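Local coordinates for protein multiheme cytochrome cf (Carboxydothermus ferrireducens DSM 11255, PDB 6QVM) that reduces extracellular Fe(III) at the cell's S-layer, passing electrons along a chain of eleven c-type hemes to insoluble substrates, at the heme c site. Residues are numbered along the deposited sequence; one frame, centred on the assembly and turned at random.

The heme c site. Residues 411-414, 417, 420-421, 424, 426, 430-431, 434-435, 471, 496-497, 500-501, 517, 519, 553, 561-562, 652. With HEC (heme c), chain B; HEC (heme c), chain C.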
# COMPACT_ATOMS: atom_id res chain seq x y z
N TYR A 411 -10.21 -6.95 -25.03
CA TYR A 411 -9.54 -6.77 -23.75
C TYR A 411 -9.57 -5.31 -23.34
O TYR A 411 -9.36 -4.42 -24.17
CB TYR A 411 -8.08 -7.25 -23.82
CG TYR A 411 -7.88 -8.75 -23.99
CD1 TYR A 411 -8.06 -9.63 -22.93
CD2 TYR A 411 -7.48 -9.27 -25.22
CE1 TYR A 411 -7.87 -10.99 -23.10
CE2 TYR A 411 -7.28 -10.63 -25.39
CZ TYR A 411 -7.48 -11.49 -24.33
OH TYR A 411 -7.29 -12.84 -24.49
N GLY A 412 -9.84 -5.06 -22.06
CA GLY A 412 -9.68 -3.73 -21.50
C GLY A 412 -8.32 -3.17 -21.86
O GLY A 412 -7.30 -3.78 -21.56
N LYS A 413 -8.30 -2.01 -22.52
CA LYS A 413 -7.09 -1.58 -23.22
C LYS A 413 -6.05 -0.96 -22.30
O LYS A 413 -4.88 -0.90 -22.68
CB LYS A 413 -7.46 -0.61 -24.34
CG LYS A 413 -8.19 -1.26 -25.49
CD LYS A 413 -7.96 -0.51 -26.78
N HIS A 414 -6.43 -0.52 -21.10
CA HIS A 414 -5.41 -0.13 -20.13
C HIS A 414 -4.57 -1.31 -19.68
O HIS A 414 -3.43 -1.12 -19.22
CB HIS A 414 -6.04 0.55 -18.91
CG HIS A 414 -6.65 1.89 -19.21
ND1 HIS A 414 -8.01 2.10 -19.25
CD2 HIS A 414 -6.08 3.08 -19.48
CE1 HIS A 414 -8.25 3.37 -19.53
NE2 HIS A 414 -7.09 3.99 -19.68
N SER A 417 -1.66 -2.08 -22.28
CA SER A 417 -1.00 -0.85 -22.71
C SER A 417 0.45 -1.09 -23.09
O SER A 417 0.98 -0.40 -23.96
CB SER A 417 -1.07 0.21 -21.62
OG SER A 417 -0.05 0.02 -20.64
N THR A 420 1.10 -3.45 -26.38
CA THR A 420 0.85 -2.66 -27.58
C THR A 420 2.14 -2.04 -28.10
O THR A 420 2.41 -2.05 -29.30
CB THR A 420 -0.18 -1.56 -27.27
OG1 THR A 420 -1.48 -2.15 -27.13
CG2 THR A 420 -0.20 -0.51 -28.37
N ILE A 421 2.98 -1.54 -27.19
CA ILE A 421 4.26 -0.97 -27.59
C ILE A 421 5.25 -2.07 -27.96
O ILE A 421 6.10 -1.88 -28.84
CB ILE A 421 4.82 -0.07 -26.47
CG1 ILE A 421 3.74 0.90 -25.99
CG2 ILE A 421 6.03 0.69 -26.95
CD1 ILE A 421 3.32 1.92 -27.03
N ASN A 424 4.63 -3.24 -31.59
CA ASN A 424 4.57 -2.18 -32.59
C ASN A 424 5.90 -2.02 -33.30
O ASN A 424 6.97 -2.16 -32.69
CB ASN A 424 4.16 -0.86 -31.94
CG ASN A 424 2.95 -0.23 -32.62
OD1 ASN A 424 2.97 0.95 -32.99
ND2 ASN A 424 1.89 -1.01 -32.79
N HIS A 426 7.34 0.72 -34.81
CA HIS A 426 8.07 1.88 -34.30
C HIS A 426 7.90 2.01 -32.79
O HIS A 426 7.56 3.07 -32.27
CB HIS A 426 7.62 3.16 -35.01
CG HIS A 426 6.56 2.95 -36.03
ND1 HIS A 426 5.22 2.88 -35.72
CD2 HIS A 426 6.63 2.79 -37.38
CE1 HIS A 426 4.52 2.70 -36.82
NE2 HIS A 426 5.35 2.63 -37.84
N SER A 430 10.38 6.01 -25.40
CA SER A 430 9.67 7.27 -25.18
C SER A 430 8.18 7.05 -24.93
O SER A 430 7.54 7.85 -24.24
CB SER A 430 9.87 8.20 -26.38
OG SER A 430 10.40 9.45 -25.96
N CYS A 431 7.63 5.96 -25.46
CA CYS A 431 6.19 5.73 -25.42
C CYS A 431 5.70 5.21 -24.07
O CYS A 431 4.50 5.26 -23.80
CB CYS A 431 5.80 4.74 -26.52
SG CYS A 431 6.78 4.92 -28.03
N CYS A 434 3.21 6.86 -21.07
CA CYS A 434 1.78 6.63 -20.87
C CYS A 434 1.40 5.15 -20.98
O CYS A 434 0.21 4.83 -20.86
CB CYS A 434 0.97 7.45 -21.88
SG CYS A 434 1.47 9.17 -22.05
N HIS A 435 2.36 4.25 -21.19
CA HIS A 435 2.04 2.86 -21.48
C HIS A 435 2.59 1.84 -20.48
O HIS A 435 2.21 0.67 -20.54
CB HIS A 435 2.54 2.48 -22.89
CG HIS A 435 1.74 3.08 -24.00
ND1 HIS A 435 0.78 2.37 -24.69
CD2 HIS A 435 1.78 4.31 -24.57
CE1 HIS A 435 0.25 3.14 -25.63
NE2 HIS A 435 0.84 4.32 -25.58
N ILE A 471 -0.31 -0.60 -17.60
CA ILE A 471 -0.94 0.22 -16.58
C ILE A 471 -1.58 -0.70 -15.54
O ILE A 471 -2.22 -1.70 -15.89
CB ILE A 471 -1.98 1.16 -17.21
CG1 ILE A 471 -1.29 2.14 -18.16
CG2 ILE A 471 -2.76 1.90 -16.14
CD1 ILE A 471 -2.24 2.87 -19.08
N LEU A 496 -6.17 13.24 -13.89
CA LEU A 496 -5.61 11.90 -14.00
C LEU A 496 -5.74 11.36 -15.42
O LEU A 496 -4.77 10.89 -16.01
CB LEU A 496 -6.28 10.96 -13.00
CG LEU A 496 -5.82 9.50 -13.03
CD1 LEU A 496 -4.56 9.32 -12.19
CD2 LEU A 496 -6.93 8.58 -12.57
N CYS A 497 -6.96 11.42 -15.98
CA CYS A 497 -7.16 10.96 -17.35
C CYS A 497 -6.42 11.84 -18.35
O CYS A 497 -5.79 11.33 -19.28
CB CYS A 497 -8.65 10.94 -17.68
SG CYS A 497 -9.70 10.24 -16.38
N CYS A 500 -2.53 11.46 -19.66
CA CYS A 500 -2.18 10.56 -20.75
C CYS A 500 -2.97 10.80 -22.02
O CYS A 500 -2.43 10.64 -23.11
CB CYS A 500 -2.37 9.10 -20.33
SG CYS A 500 -1.33 8.52 -18.96
N HIS A 501 -4.24 11.20 -21.91
CA HIS A 501 -5.09 11.40 -23.08
C HIS A 501 -5.04 12.84 -23.57
O HIS A 501 -6.05 13.51 -23.78
CB HIS A 501 -6.52 10.97 -22.75
CG HIS A 501 -6.63 9.53 -22.40
ND1 HIS A 501 -7.02 8.56 -23.31
CD2 HIS A 501 -6.37 8.87 -21.24
CE1 HIS A 501 -7.02 7.38 -22.72
NE2 HIS A 501 -6.63 7.54 -21.47
N HIS A 517 -4.85 11.04 -29.84
CA HIS A 517 -5.61 11.09 -28.59
C HIS A 517 -5.71 12.52 -28.06
O HIS A 517 -5.03 12.87 -27.09
CB HIS A 517 -4.99 10.17 -27.53
CG HIS A 517 -3.52 9.96 -27.69
ND1 HIS A 517 -2.58 10.86 -27.23
CD2 HIS A 517 -2.82 8.96 -28.27
CE1 HIS A 517 -1.37 10.42 -27.51
NE2 HIS A 517 -1.48 9.27 -28.14
N GLN A 519 -8.12 14.05 -26.48
CA GLN A 519 -9.35 14.14 -25.69
C GLN A 519 -9.32 15.33 -24.74
O GLN A 519 -10.33 16.01 -24.57
CB GLN A 519 -9.58 12.84 -24.93
CG GLN A 519 -10.14 11.72 -25.78
CD GLN A 519 -9.06 10.93 -26.49
OE1 GLN A 519 -7.90 10.96 -26.10
NE2 GLN A 519 -9.45 10.20 -27.54
N HIS A 553 -17.28 7.40 -18.51
CA HIS A 553 -16.43 6.23 -18.68
C HIS A 553 -16.37 5.33 -17.45
O HIS A 553 -16.00 4.16 -17.58
CB HIS A 553 -15.01 6.65 -19.05
CG HIS A 553 -14.87 7.20 -20.43
ND1 HIS A 553 -14.73 6.39 -21.54
CD2 HIS A 553 -14.84 8.47 -20.89
CE1 HIS A 553 -14.62 7.15 -22.62
NE2 HIS A 553 -14.69 8.42 -22.25
N PHE A 561 -14.53 1.28 -18.69
CA PHE A 561 -14.20 2.45 -19.50
C PHE A 561 -14.97 2.49 -20.82
O PHE A 561 -14.88 3.47 -21.56
CB PHE A 561 -12.69 2.51 -19.78
CG PHE A 561 -11.86 2.76 -18.55
CD1 PHE A 561 -11.67 4.04 -18.07
CD2 PHE A 561 -11.28 1.70 -17.87
CE1 PHE A 561 -10.92 4.27 -16.94
CE2 PHE A 561 -10.52 1.93 -16.73
CZ PHE A 561 -10.34 3.21 -16.27
N LYS A 562 -15.77 1.46 -21.10
CA LYS A 562 -16.64 1.47 -22.27
C LYS A 562 -17.89 2.28 -21.97
O LYS A 562 -18.57 2.04 -20.96
CB LYS A 562 -17.00 0.04 -22.66
CG LYS A 562 -15.81 -0.84 -23.01
CD LYS A 562 -15.16 -0.40 -24.31
CE LYS A 562 -13.96 -1.28 -24.63
NZ LYS A 562 -13.49 -1.11 -26.03
N ALA A 652 -9.64 11.41 -34.31
CA ALA A 652 -8.73 10.89 -33.30
C ALA A 652 -9.32 11.00 -31.90
O ALA A 652 -9.08 10.14 -31.05
CB ALA A 652 -7.39 11.62 -33.38
FE HEC B . 0.30 5.66 -27.44
CHA HEC B . -2.88 4.49 -28.21
CHB HEC B . 1.61 3.58 -29.86
CHC HEC B . 3.38 7.21 -27.13
CHD HEC B . -0.96 7.71 -25.01
NA HEC B . -0.49 4.31 -28.78
C1A HEC B . -1.82 3.95 -28.92
C2A HEC B . -1.92 2.92 -29.94
C3A HEC B . -0.68 2.68 -30.39
C4A HEC B . 0.24 3.54 -29.68
CMA HEC B . -0.27 1.66 -31.48
CAA HEC B . -3.25 2.25 -30.39
CBA HEC B . -3.58 2.73 -31.81
CGA HEC B . -5.07 2.74 -32.07
O1A HEC B . -5.51 3.59 -32.88
O2A HEC B . -5.81 1.90 -31.48
NB HEC B . 2.14 5.45 -28.33
C1B HEC B . 2.47 4.52 -29.31
C2B HEC B . 3.86 4.71 -29.66
C3B HEC B . 4.35 5.71 -28.90
C4B HEC B . 3.28 6.19 -28.06
CMB HEC B . 4.64 3.87 -30.70
CAB HEC B . 5.80 6.26 -28.89
CBB HEC B . 6.12 6.92 -30.25
NC HEC B . 1.07 7.17 -26.28
C1C HEC B . 2.36 7.65 -26.31
C2C HEC B . 2.49 8.68 -25.31
C3C HEC B . 1.27 8.88 -24.76
C4C HEC B . 0.37 7.90 -25.34
CMC HEC B . 3.79 9.50 -25.09
CAC HEC B . 0.87 9.87 -23.63
CBC HEC B . 1.16 11.34 -23.99
ND HEC B . -1.62 6.02 -26.72
C1D HEC B . -1.89 6.96 -25.72
C2D HEC B . -3.32 7.02 -25.52
C3D HEC B . -3.92 6.01 -26.52
C4D HEC B . -2.79 5.44 -27.22
CMD HEC B . -4.05 7.92 -24.51
CAD HEC B . -5.42 5.66 -26.75
CBD HEC B . -6.14 6.88 -27.33
CGD HEC B . -7.33 6.48 -28.17
O1D HEC B . -7.98 5.44 -27.89
O2D HEC B . -7.64 7.24 -29.13
FE HEC C . -6.83 5.74 -20.66
CHA HEC C . -7.21 3.48 -23.21
CHB HEC C . -10.18 6.47 -20.80
CHC HEC C . -6.57 7.45 -17.70
CHD HEC C . -3.43 5.71 -21.02
NA HEC C . -8.39 5.14 -21.81
C1A HEC C . -8.34 4.15 -22.78
C2A HEC C . -9.69 3.96 -23.27
C3A HEC C . -10.50 4.78 -22.61
C4A HEC C . -9.70 5.54 -21.68
CMA HEC C . -12.02 4.90 -22.81
CAA HEC C . -10.11 2.94 -24.34
CBA HEC C . -10.51 1.72 -23.51
CGA HEC C . -11.02 0.59 -24.36
O1A HEC C . -11.48 0.84 -25.51
O2A HEC C . -10.95 -0.57 -23.88
NB HEC C . -8.13 6.80 -19.47
C1B HEC C . -9.50 6.89 -19.68
C2B HEC C . -10.08 7.52 -18.50
C3B HEC C . -9.08 7.80 -17.65
C4B HEC C . -7.83 7.35 -18.24
CMB HEC C . -11.59 7.84 -18.36
CAB HEC C . -9.18 8.48 -16.26
CBB HEC C . -10.03 7.63 -15.28
NC HEC C . -5.29 6.52 -19.61
C1C HEC C . -5.39 7.09 -18.35
C2C HEC C . -4.05 7.25 -17.81
C3C HEC C . -3.18 6.69 -18.70
C4C HEC C . -3.95 6.27 -19.86
CMC HEC C . -3.75 7.76 -16.38
CAC HEC C . -1.62 6.60 -18.63
CBC HEC C . -1.09 5.89 -17.36
ND HEC C . -5.51 4.72 -21.92
C1D HEC C . -4.14 4.92 -21.90
C2D HEC C . -3.55 4.14 -22.96
C3D HEC C . -4.73 3.42 -23.65
C4D HEC C . -5.91 3.86 -22.93
CMD HEC C . -2.04 4.09 -23.27
CAD HEC C . -4.74 2.46 -24.87
CBD HEC C . -3.54 1.51 -24.91
CGD HEC C . -3.83 0.34 -25.82
O1D HEC C . -4.62 0.50 -26.79
O2D HEC C . -3.26 -0.75 -25.58
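Two c-type hemes lie side by side in neighbouring pockets, each tethered by a CXXCH motif, whose cysteines make thioether bonds to the porphyrin and whose histidine supplies the proximal ligand. HEC (chain C) is almost entirely buried, protein hiding 566 of its 580 Å². Its floor is His501 and its roof His414, imidazoles whose NE2 atoms, 175° apart at the iron, complete a near-octahedral, bis-histidine centre suited to electron transfer. Cys497 and Cys500 close one edge through thioethers to CAB and CAC. Phe561 forms a wall beside the roof: its ring meets pyrrole B edge-to-face, while CE1 of His414 lies over the centre of its ring, 3.6 Å above the plane, probably helping to restrain that imidazole's rotation. At the propionate edge the long, bent chain of Lys562 brings NZ to the carboxylate O1A at 2.9 Å in a salt bridge, and Thr420 OG1, anti to its carbonyl carbon (chi1 -73°), donates to O2D of the other propionate at 2.7 Å.

HEC (chain B) is far less enclosed, with 391 of 693 Å² hidden; its looser margin is the CMA/CMB side, covered by the poorly ordered Asn424 and His426. On its proximal side His435 NE2 reaches iron at 2.4 Å; ND1 donates to Ser417 O at 2.9 Å, fixing the ring's rotation and probably making it a more electron-rich ligand. Ile421 CD1 lies over this imidazole and also caps pyrrole B of the heme, a slender branched chain fitting the angle between them. The opposite side is lidded by His517, which stacks nearly parallel on pyrrole D (planes 17°) without ligating iron, leaving the modelled centre near square pyramidal. An alanine here lacks the imidazole, so the stack would be lost and that face would probably be less shielded.

Methyl CMD of HEC (chain C) rests on the face of His435, and CMD of HEC (chain B) on that of His501, so the hemes interlock closely enough for likely electron exchange. Helix 493-500 carries Cys497 and Cys500, with His501 just past its end; the short 3-10 turn 430-433 carries Cys431, with Cys434 and His435 following in loop, while helix 417-422 bridges both pockets.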